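NAD dependent epimerase/dehydratase family (uncultured archaeon MedDCM-OCT-S05-C57, PDB 5Y1F) probably oxidises L-threonine at its 3-hydroxyl as a monomeric, NAD+-dependent dehydrogenase of the epimerase/dehydratase family, and binds NAD+. Local coordinates at residues Lys190-Gly195 against Met204-Val209. Residues are numbered along the deposited sequence; the frame is centred on the assembly and turned at random.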
loop_
_atom_site.group_PDB
_atom_site.type_symbol
_atom_site.label_atom_id
_atom_site.label_comp_id
_atom_site.label_asym_id
_atom_site.label_seq_id
_atom_site.Cartn_x
_atom_site.Cartn_y
_atom_site.Cartn_z
ATOM N N LYS A 190 0.874 -11.785 7.340
ATOM C CA LYS A 190 0.264 -12.792 6.446
ATOM C C LYS A 190 0.967 -12.995 5.128
ATOM O O LYS A 190 0.776 -14.008 4.470
ATOM C CB LYS A 190 -1.176 -12.473 6.140
ATOM C CG LYS A 190 -2.109 -12.749 7.296
ATOM C CD LYS A 190 -3.549 -12.608 6.842
ATOM C CE LYS A 190 -4.484 -13.142 7.896
ATOM N NZ LYS A 190 -5.896 -12.931 7.463
ATOM N N HIS A 191 1.801 -12.050 4.720
ATOM C CA HIS A 191 2.567 -12.149 3.494
ATOM C C HIS A 191 4.061 -12.122 3.821
ATOM O O HIS A 191 4.490 -11.403 4.736
ATOM C CB HIS A 191 2.169 -10.947 2.653
ATOM C CG HIS A 191 2.670 -11.018 1.249
ATOM N ND1 HIS A 191 1.968 -11.593 0.223
ATOM C CD2 HIS A 191 3.729 -10.409 0.680
ATOM C CE1 HIS A 191 2.633 -11.428 -0.908
ATOM N NE2 HIS A 191 3.673 -10.662 -0.667
ATOM N N LYS A 192 4.840 -12.949 3.141
ATOM C CA LYS A 192 6.283 -12.911 3.313
ATOM C C LYS A 192 6.823 -11.564 2.860
ATOM O O LYS A 192 6.322 -10.957 1.873
ATOM C CB LYS A 192 7.000 -14.034 2.532
ATOM C CG LYS A 192 6.608 -15.462 2.886
ATOM C CD LYS A 192 6.831 -15.754 4.348
ATOM C CE LYS A 192 8.268 -16.153 4.665
ATOM N NZ LYS A 192 8.390 -16.821 6.004
ATOM N N PRO A 193 7.838 -11.072 3.577
ATOM C CA PRO A 193 8.384 -9.788 3.133
ATOM C C PRO A 193 9.009 -9.810 1.758
ATOM O O PRO A 193 9.637 -10.792 1.375
ATOM C CB PRO A 193 9.423 -9.448 4.203
ATOM C CG PRO A 193 9.744 -10.736 4.890
ATOM C CD PRO A 193 8.517 -11.607 4.771
ATOM N N SER A 194 8.792 -8.779 0.952
ATOM C CA SER A 194 9.328 -8.761 -0.417
ATOM C C SER A 194 10.607 -7.946 -0.526
ATOM O O SER A 194 11.152 -7.778 -1.605
ATOM C CB SER A 194 8.305 -8.283 -1.434
ATOM O OG SER A 194 7.703 -7.097 -0.984
ATOM N N GLY A 195 11.143 -7.510 0.610
ATOM C CA GLY A 195 12.377 -6.736 0.583
ATOM C C GLY A 195 12.191 -5.312 0.050
ATOM O O GLY A 195 13.117 -4.738 -0.556
ATOM N N MET A 204 12.232 -7.662 10.411
ATOM C CA MET A 204 12.789 -7.673 11.748
ATOM C C MET A 204 11.886 -8.595 12.575
ATOM O O MET A 204 12.390 -9.396 13.390
ATOM C CB MET A 204 12.828 -6.259 12.349
ATOM C CG MET A 204 13.662 -6.206 13.564
ATOM S SD MET A 204 13.701 -4.568 14.345
ATOM C CE MET A 204 14.828 -3.706 13.234
ATOM N N TYR A 205 10.552 -8.450 12.471
ATOM C CA TYR A 205 9.681 -9.349 13.205
ATOM C C TYR A 205 9.897 -10.817 12.801
ATOM O O TYR A 205 9.981 -11.697 13.675
ATOM C CB TYR A 205 8.209 -8.969 12.958
ATOM C CG TYR A 205 7.699 -7.768 13.682
ATOM C CD1 TYR A 205 7.412 -7.819 15.036
ATOM C CD2 TYR A 205 7.472 -6.562 13.027
ATOM C CE1 TYR A 205 6.799 -6.748 15.708
ATOM C CE2 TYR A 205 6.961 -5.468 13.698
ATOM C CZ TYR A 205 6.567 -5.588 15.019
ATOM O OH TYR A 205 6.026 -4.511 15.663
ATOM N N PHE A 206 9.839 -11.078 11.508
ATOM C CA PHE A 206 9.968 -12.447 11.035
ATOM C C PHE A 206 11.253 -13.095 11.534
ATOM O O PHE A 206 11.245 -14.223 12.054
ATOM C CB PHE A 206 9.929 -12.529 9.508
ATOM C CG PHE A 206 8.540 -12.595 8.897
ATOM C CD1 PHE A 206 7.687 -11.507 8.869
ATOM C CD2 PHE A 206 8.115 -13.750 8.268
ATOM C CE1 PHE A 206 6.435 -11.577 8.242
ATOM C CE2 PHE A 206 6.901 -13.797 7.589
ATOM C CZ PHE A 206 6.049 -12.718 7.591
ATOM N N ASP A 207 12.380 -12.422 11.340
ATOM C CA ASP A 207 13.674 -12.994 11.677
ATOM C C ASP A 207 13.915 -13.041 13.172
ATOM O O ASP A 207 14.490 -14.040 13.694
ATOM C CB ASP A 207 14.783 -12.227 10.971
ATOM C CG ASP A 207 14.907 -12.566 9.519
ATOM O OD1 ASP A 207 14.043 -13.268 8.911
ATOM O OD2 ASP A 207 15.901 -12.130 8.916
ATOM N N ALA A 208 13.431 -12.079 13.927
ATOM C CA ALA A 208 13.477 -12.171 15.366
ATOM C C ALA A 208 12.844 -13.444 15.865
ATOM O O ALA A 208 13.456 -14.163 16.669
ATOM C CB ALA A 208 12.855 -10.979 16.030
ATOM N N VAL A 209 11.663 -13.738 15.389
ATOM C CA VAL A 209 10.924 -14.894 15.890
ATOM C C VAL A 209 11.512 -16.166 15.313
ATOM O O VAL A 209 11.682 -17.154 16.066
ATOM C CB VAL A 209 9.430 -14.772 15.553
ATOM C CG1 VAL A 209 8.706 -16.087 15.797
ATOM C CG2 VAL A 209 8.784 -13.644 16.307
#
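Pro193 lies over one face of the Phe206 ring and meets it through a single methylene. Its CD stands 3.8 Å from the centroid of the Phe206 ring, only 8° off the ring normal, a well-centred CH-pi contact, with the proline extending from the loop and the phenylalanine from the helix. Phe206 CG sits anti to its own carbonyl carbon (chi1 -85°), which carries the ring out from the helix to the loop. Lys192 lies at the ring edge instead: its chain, bent at chi2 and chi3, runs past the ring, and its CD is 3.8 Å from Phe206 CE2. Lys192 NZ lies 3.7 Å from the same Phe206 CE2, near the ring plane. The ammonium is thus at the edge rather than above the pi cloud, and a weak, long ion pair with Glu210 gives it a further partner. The backbone carbonyl of His191 approaches obliquely, its O 3.5 Å from Phe206 CZ. In this Rossmann-type dinucleotide-binding fold, the loop 190-195 follows strand 178-187 of the main sheet and leads into helix 199-211, whose Phe206 turns back onto it. No hydrogen bond joins the two segments. An alanine in place of Phe206 would leave Pro193 CD and the aliphatic part of Lys192 without their aromatic partner and would probably let this part of the loop shift more easily. Beyond the loop, Phe206 also touches Leu323 of helix 312-326. On the cofactor side, the side chain of His191 lies about 4 Å from the bound NAD+ at the nearest atoms and rests on Gln30, a residue that binds NAD+, while its ND1 makes a weak hydrogen bond with Thr33 OG1.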